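Local coordinates for protein 3,4-dihydroxybenzoate decarboxylase (Enterobacter cloacae, PDB 5NY5) that probably catalyses the reversible decarboxylation of 3,4-dihydroxybenzoate to catechol, as a UbiD-family enzyme using prenylated FMN and a bound metal ion, at residues Val105-Val110 against Gln242-Val248; Leu212-Ile216 against Ala237-Arg241; Ile143-Phe148 against Thr281-Met287; Val273-Asp278 against Ala297-Val303. All coordinates share one frame; numbering follows the deposited sequence.

Interaction 1: Val105-Val110 against Gln242-Val248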
loop_
_atom_site.group_PDB
_atom_site.type_symbol
_atom_site.label_atom_id
_atom_site.label_comp_id
_atom_site.label_asym_id
_atom_site.label_seq_id
_atom_site.Cartn_x
_atom_site.Cartn_y
_atom_site.Cartn_z
ATOM N N VAL A 105 -17.173 -47.105 -14.195
ATOM C CA VAL A 105 -17.899 -48.316 -14.561
ATOM C C VAL A 105 -19.340 -47.917 -14.839
ATOM O O VAL A 105 -20.029 -47.400 -13.950
ATOM C CB VAL A 105 -17.821 -49.389 -13.464
ATOM C CG1 VAL A 105 -18.732 -50.557 -13.805
ATOM C CG2 VAL A 105 -16.388 -49.864 -13.296
ATOM N N ALA A 106 -19.791 -48.162 -16.066
ATOM C CA ALA A 106 -21.061 -47.625 -16.523
ATOM C C ALA A 106 -22.233 -48.311 -15.825
ATOM O O ALA A 106 -22.171 -49.500 -15.504
ATOM C CB ALA A 106 -21.193 -47.790 -18.033
ATOM N N PRO A 107 -23.317 -47.579 -15.582
ATOM C CA PRO A 107 -24.505 -48.189 -14.977
ATOM C C PRO A 107 -25.186 -49.164 -15.929
ATOM O O PRO A 107 -24.898 -49.229 -17.125
ATOM C CB PRO A 107 -25.403 -46.990 -14.664
ATOM C CG PRO A 107 -24.933 -45.912 -15.586
ATOM C CD PRO A 107 -23.461 -46.123 -15.744
ATOM N N VAL A 108 -26.115 -49.934 -15.367
ATOM C CA VAL A 108 -26.839 -50.973 -16.092
ATOM C C VAL A 108 -28.311 -50.895 -15.715
ATOM O O VAL A 108 -28.652 -50.719 -14.541
ATOM C CB VAL A 108 -26.269 -52.375 -15.787
ATOM C CG1 VAL A 108 -27.158 -53.453 -16.376
ATOM C CG2 VAL A 108 -24.853 -52.504 -16.321
ATOM N N VAL A 109 -29.186 -51.026 -16.710
ATOM C CA VAL A 109 -30.624 -51.027 -16.464
ATOM C C VAL A 109 -31.069 -52.432 -16.081
ATOM O O VAL A 109 -30.544 -53.431 -16.590
ATOM C CB VAL A 109 -31.388 -50.508 -17.696
ATOM C CG1 VAL A 109 -30.898 -49.122 -18.074
ATOM C CG2 VAL A 109 -31.239 -51.464 -18.868
ATOM N N VAL A 110 -32.022 -52.515 -15.157
ATOM C CA VAL A 110 -32.540 -53.798 -14.682
ATOM C C VAL A 110 -34.055 -53.716 -14.589
ATOM O O VAL A 110 -34.631 -52.630 -14.439
ATOM C CB VAL A 110 -31.951 -54.193 -13.310
ATOM C CG1 VAL A 110 -30.435 -54.290 -13.375
ATOM C CG2 VAL A 110 -32.385 -53.212 -12.237
ATOM N N GLN A 242 -16.547 -51.480 -7.919
ATOM C CA GLN A 242 -16.265 -52.524 -8.908
ATOM C C GLN A 242 -17.532 -53.303 -9.248
ATOM O O GLN A 242 -17.503 -54.508 -9.498
ATOM C CB GLN A 242 -15.154 -53.457 -8.428
ATOM C CG GLN A 242 -13.775 -52.829 -8.454
ATOM C CD GLN A 242 -13.357 -52.417 -9.851
ATOM O OE1 GLN A 242 -13.445 -51.245 -10.218
ATOM N NE2 GLN A 242 -12.892 -53.380 -10.638
ATOM N N GLN A 243 -18.658 -52.598 -9.254
ATOM C CA GLN A 243 -19.973 -53.172 -9.486
ATOM C C GLN A 243 -20.878 -52.091 -10.059
ATOM O O GLN A 243 -21.085 -51.054 -9.416
ATOM C CB GLN A 243 -20.549 -53.736 -8.188
ATOM C CG GLN A 243 -21.906 -54.382 -8.340
ATOM C CD GLN A 243 -21.836 -55.721 -9.038
ATOM O OE1 GLN A 243 -20.812 -56.405 -8.999
ATOM N NE2 GLN A 243 -22.928 -56.107 -9.684
ATOM N N PRO A 244 -21.425 -52.287 -11.256
ATOM C CA PRO A 244 -22.193 -51.216 -11.903
ATOM C C PRO A 244 -23.424 -50.822 -11.101
ATOM O O PRO A 244 -24.081 -51.656 -10.477
ATOM C CB PRO A 244 -22.577 -51.825 -13.256
ATOM C CG PRO A 244 -22.426 -53.293 -13.079
ATOM C CD PRO A 244 -21.308 -53.477 -12.110
ATOM N N VAL A 245 -23.724 -49.523 -11.119
ATOM C CA VAL A 245 -24.938 -49.018 -10.493
ATOM C C VAL A 245 -26.144 -49.465 -11.307
ATOM O O VAL A 245 -26.164 -49.336 -12.537
ATOM C CB VAL A 245 -24.881 -47.488 -10.374
ATOM C CG1 VAL A 245 -26.151 -46.952 -9.736
ATOM C CG2 VAL A 245 -23.661 -47.069 -9.579
ATOM N N GLU A 246 -27.155 -49.991 -10.627
ATOM C CA GLU A 246 -28.326 -50.533 -11.300
ATOM C C GLU A 246 -29.410 -49.472 -11.439
ATOM O O GLU A 246 -29.689 -48.722 -10.500
ATOM C CB GLU A 246 -28.864 -51.747 -10.540
ATOM C CG GLU A 246 -27.935 -52.950 -10.586
ATOM C CD GLU A 246 -28.303 -54.020 -9.578
ATOM O OE1 GLU A 246 -27.444 -54.876 -9.281
ATOM O OE2 GLU A 246 -29.448 -54.007 -9.080
ATOM N N LEU A 247 -30.016 -49.417 -12.622
ATOM C CA LEU A 247 -31.074 -48.467 -12.930
ATOM C C LEU A 247 -32.352 -49.213 -13.283
ATOM O O LEU A 247 -32.313 -50.329 -13.809
ATOM C CB LEU A 247 -30.673 -47.547 -14.086
ATOM C CG LEU A 247 -29.429 -46.691 -13.846
ATOM C CD1 LEU A 247 -29.046 -45.922 -15.096
ATOM C CD2 LEU A 247 -29.662 -45.743 -12.686
ATOM N N VAL A 248 -33.487 -48.586 -12.990
ATOM C CA VAL A 248 -34.798 -49.164 -13.252
ATOM C C VAL A 248 -35.645 -48.125 -13.971
ATOM O O VAL A 248 -35.602 -46.937 -13.635
ATOM C CB VAL A 248 -35.483 -49.635 -11.950
ATOM C CG1 VAL A 248 -35.493 -48.522 -10.915
ATOM C CG2 VAL A 248 -36.898 -50.124 -12.227
#
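Pro244 and Pro107 supply the rings of this contact, and each meets the other segment chiefly through its CB rather than in a stack. Pro244 CB sits 3.3 Å from Ala106 O. Val108 lies beside the Pro244 ring and points the same way, with Val108 CG2 3.9 Å from Pro244 CB. Val105 comes in at a slant. Its CG1 is anti to the backbone N (chi1 173°), and this branch reaches within 4.0 Å of Pro244 CA. Pro107 and Leu247 lie side by side, with Pro107 CB 3.8 Å from Leu247 CD1.

Beyond the prolines the backbones pair as parallel strands. Val108 N donates to Val245 O at 2.9 Å, and Val108 O accepts from Leu247 N at 2.7 Å. Val108 thus straddles Glu246, as one residue of a parallel pair does. Val110 N then donates to Leu247 O at 2.6 Å. Val108, Val110 and Glu246 share one face of the sheet, where Val110 CG1 is 4.0 Å from Glu246 CG. Val109 and Leu247 take the other face, and Leu247 also packs on Leu234.

Strand 246-249 is the middle of three, between strand 108-110 and the antiparallel strand 256-258. Just before it, Gln242 has positive phi and closes helix 234-241 with a Schellman motif.

The chemistry is divided. Side-chain packing, with one carbonyl oxygen against Pro244 CB, fills the proline end. Pro107 and Pro244 have no N-H to give, and the hydrogen bonds across the contact begin at Val108.

Interaction 2: Leu212-Ile216 against Ala237-Arg241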
loop_
_atom_site.group_PDB
_atom_site.type_symbol
_atom_site.label_atom_id
_atom_site.label_comp_id
_atom_site.label_asym_id
_atom_site.label_seq_id
_atom_site.Cartn_x
_atom_site.Cartn_y
_atom_site.Cartn_z
ATOM N N LEU A 212 -29.087 -43.473 -0.750
ATOM C CA LEU A 212 -28.228 -44.125 -1.726
ATOM C C LEU A 212 -26.947 -44.612 -1.072
ATOM O O LEU A 212 -26.621 -44.260 0.064
ATOM C CB LEU A 212 -27.877 -43.171 -2.873
ATOM C CG LEU A 212 -29.016 -42.298 -3.389
ATOM C CD1 LEU A 212 -28.476 -41.228 -4.318
ATOM C CD2 LEU A 212 -30.051 -43.153 -4.092
ATOM N N ASP A 213 -26.230 -45.443 -1.816
ATOM C CA ASP A 213 -24.840 -45.727 -1.512
ATOM C C ASP A 213 -24.071 -44.409 -1.418
ATOM O O ASP A 213 -24.165 -43.580 -2.333
ATOM C CB ASP A 213 -24.249 -46.618 -2.611
ATOM C CG ASP A 213 -22.869 -47.161 -2.271
ATOM O OD1 ASP A 213 -22.239 -46.688 -1.306
ATOM O OD2 ASP A 213 -22.405 -48.070 -2.989
ATOM N N PRO A 214 -23.343 -44.163 -0.328
ATOM C CA PRO A 214 -22.516 -42.948 -0.264
ATOM C C PRO A 214 -21.592 -42.785 -1.453
ATOM O O PRO A 214 -21.270 -41.650 -1.827
ATOM C CB PRO A 214 -21.736 -43.136 1.041
ATOM C CG PRO A 214 -22.641 -43.951 1.886
ATOM C CD PRO A 214 -23.364 -44.884 0.955
ATOM N N ALA A 215 -21.164 -43.889 -2.072
ATOM C CA ALA A 215 -20.348 -43.792 -3.276
ATOM C C ALA A 215 -21.081 -43.045 -4.382
ATOM O O ALA A 215 -20.463 -42.309 -5.158
ATOM C CB ALA A 215 -19.941 -45.187 -3.748
ATOM N N ILE A 216 -22.400 -43.213 -4.466
ATOM C CA ILE A 216 -23.167 -42.509 -5.488
ATOM C C ILE A 216 -23.229 -41.021 -5.175
ATOM O O ILE A 216 -22.935 -40.178 -6.031
ATOM C CB ILE A 216 -24.573 -43.117 -5.621
ATOM C CG1 ILE A 216 -24.485 -44.575 -6.077
ATOM C CG2 ILE A 216 -25.410 -42.299 -6.585
ATOM C CD1 ILE A 216 -25.830 -45.222 -6.339
ATOM N N ALA A 237 -19.258 -44.170 -8.845
ATOM C CA ALA A 237 -19.711 -45.122 -7.836
ATOM C C ALA A 237 -19.500 -46.557 -8.295
ATOM O O ALA A 237 -19.047 -47.406 -7.517
ATOM C CB ALA A 237 -21.182 -44.877 -7.507
ATOM N N GLY A 238 -19.820 -46.848 -9.558
ATOM C CA GLY A 238 -19.566 -48.178 -10.084
ATOM C C GLY A 238 -18.099 -48.554 -10.027
ATOM O O GLY A 238 -17.752 -49.702 -9.744
ATOM N N ALA A 239 -17.216 -47.589 -10.288
ATOM C CA ALA A 239 -15.786 -47.859 -10.190
ATOM C C ALA A 239 -15.353 -48.014 -8.738
ATOM O O ALA A 239 -14.486 -48.840 -8.428
ATOM C CB ALA A 239 -14.995 -46.746 -10.870
ATOM N N LEU A 240 -15.947 -47.232 -7.835
ATOM C CA LEU A 240 -15.588 -47.321 -6.424
ATOM C C LEU A 240 -16.014 -48.648 -5.810
ATOM O O LEU A 240 -15.396 -49.105 -4.843
ATOM C CB LEU A 240 -16.210 -46.157 -5.656
ATOM C CG LEU A 240 -15.547 -44.794 -5.849
ATOM C CD1 LEU A 240 -16.536 -43.681 -5.566
ATOM C CD2 LEU A 240 -14.331 -44.668 -4.947
ATOM N N ARG A 241 -17.057 -49.281 -6.349
ATOM C CA ARG A 241 -17.516 -50.571 -5.852
ATOM C C ARG A 241 -17.141 -51.738 -6.751
ATOM O O ARG A 241 -17.398 -52.887 -6.375
ATOM C CB ARG A 241 -19.041 -50.569 -5.665
ATOM C CG ARG A 241 -19.579 -49.466 -4.767
ATOM C CD ARG A 241 -18.932 -49.483 -3.395
ATOM N NE ARG A 241 -19.592 -48.556 -2.481
ATOM C CZ ARG A 241 -19.116 -48.215 -1.288
ATOM N NH1 ARG A 241 -17.967 -48.721 -0.862
ATOM N NH2 ARG A 241 -19.785 -47.366 -0.524
#
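Arg241 grips Asp213 side-on with two nitrogens, one to each carboxylate oxygen. NH2 of Arg241 donates to Asp213 OD1 at 2.7 Å, and NE of Arg241 donates to Asp213 OD2 at 2.9 Å. Both oxygens use their syn lone pairs. The carboxylate and guanidinium planes are only 12° apart, so this salt bridge is nearly flat. A bend at chi2 of Arg241 (-56°) turns the chain toward the carboxylate.

The next layer fixes the acid. Ala215 N donates to Asp213 OD1 at 3.1 Å, from above the carboxylate plane (66° out of it). OD1 therefore takes two donors in different directions. The arginine and the backbone N-H would probably favour the ionised form of this buried acid. On the arginine side, NH1 is held by Leu85 O, and Ile5 touches both charged side chains.

Small apolar groups pack beside the salt bridge. Ala215 CB is 3.6 Å from Arg241 NE and 4.0 Å from Ala237 CB. Ile216 CG1 meets Ala237 CB at 3.6 Å, and Leu240 CD1 reaches Ala215 CB at 4.1 Å. Leu240 also packs on His96 and Ala100 of helix 93-101.

The side chain of Ile216 is about 7 Å from that of Ile169, which binds prenylated FMN. Near that site, an N-cap aspartate starts helix 214-219 and is clamped by Arg241 of the 237-241 segment.

Interaction 3: Ile143-Phe148 against Thr281-Met287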
loop_
_atom_site.group_PDB
_atom_site.type_symbol
_atom_site.label_atom_id
_atom_site.label_comp_id
_atom_site.label_asym_id
_atom_site.label_seq_id
_atom_site.Cartn_x
_atom_site.Cartn_y
_atom_site.Cartn_z
ATOM N N ILE A 143 -37.171 -20.825 10.736
ATOM C CA ILE A 143 -37.363 -19.775 9.741
ATOM C C ILE A 143 -37.147 -20.282 8.318
ATOM O O ILE A 143 -37.000 -19.475 7.393
ATOM C CB ILE A 143 -36.460 -18.565 10.023
ATOM C CG1 ILE A 143 -34.995 -18.927 9.793
ATOM C CG2 ILE A 143 -36.675 -18.055 11.440
ATOM C CD1 ILE A 143 -34.053 -17.750 9.890
ATOM N N ASP A 144 -37.119 -21.597 8.119
ATOM C CA ASP A 144 -36.976 -22.145 6.780
ATOM C C ASP A 144 -38.229 -21.872 5.952
ATOM O O ASP A 144 -39.319 -21.635 6.480
ATOM C CB ASP A 144 -36.707 -23.648 6.841
ATOM C CG ASP A 144 -35.294 -23.972 7.280
ATOM O OD1 ASP A 144 -34.584 -23.052 7.742
ATOM O OD2 ASP A 144 -34.892 -25.149 7.167
ATOM N N ALA A 145 -38.062 -21.911 4.630
ATOM C CA ALA A 145 -39.187 -21.682 3.733
ATOM C C ALA A 145 -40.237 -22.779 3.833
ATOM O O ALA A 145 -41.394 -22.549 3.471
ATOM C CB ALA A 145 -38.698 -21.568 2.291
ATOM N N GLY A 146 -39.856 -23.957 4.316
ATOM C CA GLY A 146 -40.752 -25.081 4.421
ATOM C C GLY A 146 -39.956 -26.358 4.564
ATOM O O GLY A 146 -38.722 -26.337 4.608
ATOM N N PRO A 147 -40.642 -27.494 4.661
ATOM C CA PRO A 147 -39.930 -28.776 4.712
ATOM C C PRO A 147 -39.072 -28.971 3.471
ATOM O O PRO A 147 -39.461 -28.611 2.361
ATOM C CB PRO A 147 -41.059 -29.810 4.798
ATOM C CG PRO A 147 -42.310 -29.075 4.431
ATOM C CD PRO A 147 -42.093 -27.655 4.825
ATOM N N PHE A 148 -37.888 -29.542 3.676
ATOM C CA PHE A 148 -36.868 -29.632 2.641
ATOM C C PHE A 148 -36.356 -31.057 2.507
ATOM O O PHE A 148 -36.151 -31.751 3.507
ATOM C CB PHE A 148 -35.678 -28.709 2.953
ATOM C CG PHE A 148 -35.706 -27.398 2.221
ATOM C CD1 PHE A 148 -35.271 -27.314 0.912
ATOM C CD2 PHE A 148 -36.140 -26.245 2.853
ATOM C CE1 PHE A 148 -35.286 -26.109 0.237
ATOM C CE2 PHE A 148 -36.157 -25.035 2.186
ATOM C CZ PHE A 148 -35.730 -24.967 0.876
ATOM N N THR A 281 -44.791 -19.807 4.142
ATOM C CA THR A 281 -44.224 -19.414 5.424
ATOM C C THR A 281 -43.896 -17.935 5.527
ATOM O O THR A 281 -43.996 -17.374 6.619
ATOM C CB THR A 281 -42.952 -20.220 5.710
ATOM O OG1 THR A 281 -42.053 -20.102 4.602
ATOM C CG2 THR A 281 -43.293 -21.685 5.930
ATOM N N ASN A 282 -43.498 -17.299 4.423
ATOM C CA ASN A 282 -43.202 -15.865 4.383
ATOM C C ASN A 282 -42.102 -15.477 5.365
ATOM O O ASN A 282 -42.088 -14.360 5.888
ATOM C CB ASN A 282 -44.459 -15.028 4.637
ATOM C CG ASN A 282 -45.523 -15.239 3.579
ATOM O OD1 ASN A 282 -45.217 -15.539 2.426
ATOM N ND2 ASN A 282 -46.781 -15.081 3.968
ATOM N N THR A 283 -41.167 -16.388 5.625
ATOM C CA THR A 283 -40.030 -16.070 6.478
ATOM C C THR A 283 -38.946 -15.294 5.745
ATOM O O THR A 283 -37.936 -14.941 6.363
ATOM C CB THR A 283 -39.425 -17.348 7.068
ATOM O OG1 THR A 283 -38.960 -18.196 6.011
ATOM C CG2 THR A 283 -40.454 -18.098 7.897
ATOM N N GLY A 284 -39.124 -15.025 4.452
ATOM C CA GLY A 284 -38.116 -14.359 3.658
ATOM C C GLY A 284 -36.859 -15.159 3.414
ATOM O O GLY A 284 -36.019 -14.729 2.617
ATOM N N HIS A 285 -36.699 -16.308 4.062
ATOM C CA HIS A 285 -35.511 -17.129 3.932
ATOM C C HIS A 285 -35.862 -18.468 3.303
ATOM O O HIS A 285 -37.023 -18.884 3.274
ATOM C CB HIS A 285 -34.842 -17.358 5.291
ATOM C CG HIS A 285 -34.423 -16.097 5.976
ATOM N ND1 HIS A 285 -35.007 -15.657 7.144
ATOM C CD2 HIS A 285 -33.484 -15.178 5.654
ATOM C CE1 HIS A 285 -34.440 -14.523 7.515
ATOM N NE2 HIS A 285 -33.515 -14.210 6.626
ATOM N N ALA A 286 -34.833 -19.142 2.797
ATOM C CA ALA A 286 -34.997 -20.471 2.229
ATOM C C ALA A 286 -34.473 -21.523 3.194
ATOM O O ALA A 286 -35.246 -22.283 3.783
ATOM C CB ALA A 286 -34.273 -20.576 0.886
HETATM N N MSE A 287 -33.159 -21.550 3.375
HETATM C CA MSE A 287 -32.506 -22.598 4.138
HETATM C C MSE A 287 -31.133 -22.137 4.606
HETATM O O MSE A 287 -30.545 -21.242 4.005
HETATM C CB MSE A 287 -32.363 -23.850 3.278
HETATM C CG MSE A 287 -32.761 -25.142 3.948
HETATM SE SE MSE A 287 -32.036 -26.646 2.961
HETATM C CE MSE A 287 -30.333 -26.835 3.883
#
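Thr281 and Thr283 hold the loop of Ile143 and Ala145, and a Met-aromatic contact of Met287 with Phe148 closes the other end. The loop leads into strand 148-157 of the antiparallel sheet of the FMN-binding, Rift-related domain. The second segment enters strand 285-288, which forms a small hairpin with strand 294-296.

Three hydrogen bonds cross. Thr283 OG1 donates to Ile143 O at 2.7 Å, and Thr281 OG1 donates to Ala145 O at 2.8 Å. Both hydroxyls sit above the carbonyl plane they serve. In each threonine OG1 lies between the backbone N and the carbonyl carbon (chi1 53° in Thr281, 61° in Thr283), which puts the hydroxyl on the loop carbonyl while CG2 lies anti to the carbonyl carbon of its own residue. The third bond is backbone to backbone: Ala145 N donates to Ala286 O at 3.0 Å. Asp144 OD2 has its main polar partner outside the segments, accepting from Asn140 N.

Van der Waals contacts flank these bonds. Ile143 CD1 is 3.6 Å from His285 ND1, and the two side chains meet at a slant. Ile143 also packs on Pro477 of a second subunit. Ala145 CB rests 3.3 Å from His285 O.

The aromatic contact lies near the cofactor site. Phe148 and Met287 both touch Arg171, which binds prenylated FMN. Met287 is modelled as selenomethionine. Its SE is 4.0 Å from the Phe148 centroid, while Met287 CG lies over the same face, offset toward the rim, 3.7 Å from Phe148 CD2.

Interaction 4: Val273-Asp278 against Ala297-Val303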
loop_
_atom_site.group_PDB
_atom_site.type_symbol
_atom_site.label_atom_id
_atom_site.label_comp_id
_atom_site.label_asym_id
_atom_site.label_seq_id
_atom_site.Cartn_x
_atom_site.Cartn_y
_atom_site.Cartn_z
ATOM N N VAL A 273 -45.142 -22.125 -15.120
ATOM C CA VAL A 273 -45.504 -21.870 -13.734
ATOM C C VAL A 273 -44.248 -21.565 -12.929
ATOM O O VAL A 273 -43.181 -22.151 -13.155
ATOM C CB VAL A 273 -46.282 -23.061 -13.144
ATOM C CG1 VAL A 273 -45.370 -24.258 -12.938
ATOM C CG2 VAL A 273 -46.958 -22.667 -11.838
ATOM N N ARG A 274 -44.369 -20.622 -11.999
ATOM C CA ARG A 274 -43.287 -20.262 -11.099
ATOM C C ARG A 274 -43.856 -20.045 -9.707
ATOM O O ARG A 274 -45.015 -19.657 -9.545
ATOM C CB ARG A 274 -42.546 -18.998 -11.565
ATOM C CG ARG A 274 -41.729 -19.194 -12.826
ATOM C CD ARG A 274 -40.704 -20.295 -12.639
ATOM N NE ARG A 274 -40.369 -20.936 -13.906
ATOM C CZ ARG A 274 -39.280 -20.666 -14.615
ATOM N NH1 ARG A 274 -38.407 -19.769 -14.179
ATOM N NH2 ARG A 274 -39.062 -21.300 -15.759
ATOM N N VAL A 275 -43.025 -20.300 -8.701
ATOM C CA VAL A 275 -43.418 -20.137 -7.311
ATOM C C VAL A 275 -42.256 -19.509 -6.557
ATOM O O VAL A 275 -41.094 -19.638 -6.952
ATOM C CB VAL A 275 -43.834 -21.485 -6.674
ATOM C CG1 VAL A 275 -42.612 -22.344 -6.376
ATOM C CG2 VAL A 275 -44.658 -21.257 -5.424
ATOM N N ARG A 276 -42.577 -18.796 -5.482
ATOM C CA ARG A 276 -41.561 -18.306 -4.564
ATOM C C ARG A 276 -41.424 -19.289 -3.412
ATOM O O ARG A 276 -42.410 -19.883 -2.966
ATOM C CB ARG A 276 -41.888 -16.902 -4.047
ATOM C CG ARG A 276 -43.112 -16.785 -3.163
ATOM C CD ARG A 276 -43.317 -15.331 -2.761
ATOM N NE ARG A 276 -44.458 -15.154 -1.872
ATOM C CZ ARG A 276 -44.378 -15.178 -0.546
ATOM N NH1 ARG A 276 -43.208 -15.373 0.045
ATOM N NH2 ARG A 276 -45.469 -15.006 0.187
ATOM N N GLU A 277 -40.186 -19.458 -2.943
ATOM C CA GLU A 277 -39.858 -20.579 -2.066
ATOM C C GLU A 277 -40.654 -20.535 -0.768
ATOM O O GLU A 277 -41.152 -21.567 -0.303
ATOM C CB GLU A 277 -38.356 -20.578 -1.785
ATOM C CG GLU A 277 -37.740 -21.952 -1.610
ATOM C CD GLU A 277 -36.240 -21.937 -1.821
ATOM O OE1 GLU A 277 -35.692 -20.852 -2.098
ATOM O OE2 GLU A 277 -35.608 -23.008 -1.715
ATOM N N ASP A 278 -40.799 -19.350 -0.175
ATOM C CA ASP A 278 -41.447 -19.195 1.122
ATOM C C ASP A 278 -42.909 -18.780 0.999
ATOM O O ASP A 278 -43.410 -18.029 1.844
ATOM C CB ASP A 278 -40.681 -18.182 1.970
ATOM C CG ASP A 278 -40.682 -16.794 1.358
ATOM O OD1 ASP A 278 -40.796 -16.686 0.119
ATOM O OD2 ASP A 278 -40.574 -15.810 2.118
ATOM N N ALA A 297 -35.038 -16.525 0.302
ATOM C CA ALA A 297 -35.970 -17.306 -0.494
ATOM C C ALA A 297 -35.881 -16.917 -1.964
ATOM O O ALA A 297 -35.754 -15.739 -2.305
ATOM C CB ALA A 297 -37.396 -17.110 0.016
ATOM N N ASN A 298 -35.944 -17.915 -2.835
ATOM C CA ASN A 298 -35.923 -17.653 -4.269
ATOM C C ASN A 298 -37.299 -17.173 -4.719
ATOM O O ASN A 298 -38.302 -17.826 -4.421
ATOM C CB ASN A 298 -35.516 -18.908 -5.035
ATOM C CG ASN A 298 -35.186 -18.629 -6.490
ATOM O OD1 ASN A 298 -35.916 -17.923 -7.186
ATOM N ND2 ASN A 298 -34.076 -19.186 -6.958
ATOM N N PRO A 299 -37.388 -16.044 -5.419
ATOM C CA PRO A 299 -38.706 -15.513 -5.797
ATOM C C PRO A 299 -39.364 -16.273 -6.940
ATOM O O PRO A 299 -40.594 -16.330 -7.017
ATOM C CB PRO A 299 -38.400 -14.064 -6.200
ATOM C CG PRO A 299 -37.024 -13.781 -5.670
ATOM C CD PRO A 299 -36.310 -15.087 -5.707
ATOM N N SER A 300 -38.568 -16.854 -7.835
ATOM C CA SER A 300 -39.085 -17.541 -9.019
ATOM C C SER A 300 -38.441 -18.921 -9.099
ATOM O O SER A 300 -37.275 -19.042 -9.486
ATOM C CB SER A 300 -38.815 -16.730 -10.283
ATOM O OG SER A 300 -39.330 -17.378 -11.435
ATOM N N LEU A 301 -39.199 -19.957 -8.742
ATOM C CA LEU A 301 -38.696 -21.319 -8.769
ATOM C C LEU A 301 -39.584 -22.215 -9.622
ATOM O O LEU A 301 -40.813 -22.138 -9.531
ATOM C CB LEU A 301 -38.605 -21.905 -7.354
ATOM C CG LEU A 301 -37.311 -21.597 -6.604
ATOM C CD1 LEU A 301 -37.296 -22.278 -5.246
ATOM C CD2 LEU A 301 -36.120 -22.024 -7.440
ATOM N N PRO A 302 -38.994 -23.070 -10.456
ATOM C CA PRO A 302 -39.802 -24.038 -11.205
ATOM C C PRO A 302 -40.406 -25.081 -10.278
ATOM O O PRO A 302 -39.788 -25.502 -9.297
ATOM C CB PRO A 302 -38.797 -24.661 -12.181
ATOM C CG PRO A 302 -37.472 -24.440 -11.550
ATOM C CD PRO A 302 -37.568 -23.142 -10.813
ATOM N N VAL A 303 -41.626 -25.498 -10.602
ATOM C CA VAL A 303 -42.407 -26.400 -9.765
ATOM C C VAL A 303 -42.290 -27.814 -10.314
ATOM O O VAL A 303 -42.409 -28.031 -11.526
ATOM C CB VAL A 303 -43.879 -25.957 -9.699
ATOM C CG1 VAL A 303 -44.742 -27.041 -9.077
ATOM C CG2 VAL A 303 -44.004 -24.662 -8.915
#
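Glu277 has chi1 at -147°, off a staggered value, and its chain is extended beyond CG, which carries the carboxylate out to Asn298. There Glu277 OE1 accepts from Asn298 N at 3.0 Å through its anti lone pair. Asn298 has CG anti to its own backbone N (chi1 -168°). Its OD1 can then accept from Ser300 N at 2.9 Å, in the plane of the side-chain carbonyl. The backbones bond at the same place, Glu277 N donating to Asn298 O at 2.9 Å.

Asn298 thus forms an Asx turn, which leads the chain into a single antiparallel bridge. In that hydrogen-bonded pair Val275 N donates to Leu301 O at 3.0 Å, and Leu301 N donates to Val275 O at 2.6 Å. The bridge joins the loop after strand 263-269 to the one before strand 303-311, in the FMN-binding, Rift-related domain. Asn298 and Leu301 touch Phe183, a residue that binds prenylated FMN.

Side chains pack alongside the bridge. Val275 and Val303 cross at about a right angle, with Val275 CG1 3.7 Å from Val303 CG2. Leu301 CD1 lies against the acid, 3.6 Å from Glu277 CD. Arg274 runs past Ser300, its CG 3.3 Å from Ser300 OG, and ends in a salt bridge with Glu198. Arg276 forms a salt bridge with Asp278 whose hydrogen bond is weak, and its contact with Asn282 is doubtful.

From the N terminus, interaction 1 opens first at 105-110, and interaction 3 opens at 143-148. Interaction 2 then joins 212-216 to 237-241, closing a short loop nested inside those of interactions 1 and 3. Interaction 1 closes at 242-248, directly after helix 234-241, so interactions 1 and 2 touch. It closes before 281-287, so interactions 1 and 3 cross. Interaction 4 opens at 273-278, interaction 3 closes, and interaction 4 closes at 297-303. These two also cross, and they touch. Interactions 1 and 2 tie a small mixed sheet to two helices. Interaction 3 ties the start of the 285-296 hairpin to the loop before strand 148-157, and interaction 4 joins the loops that precede and follow the hairpin.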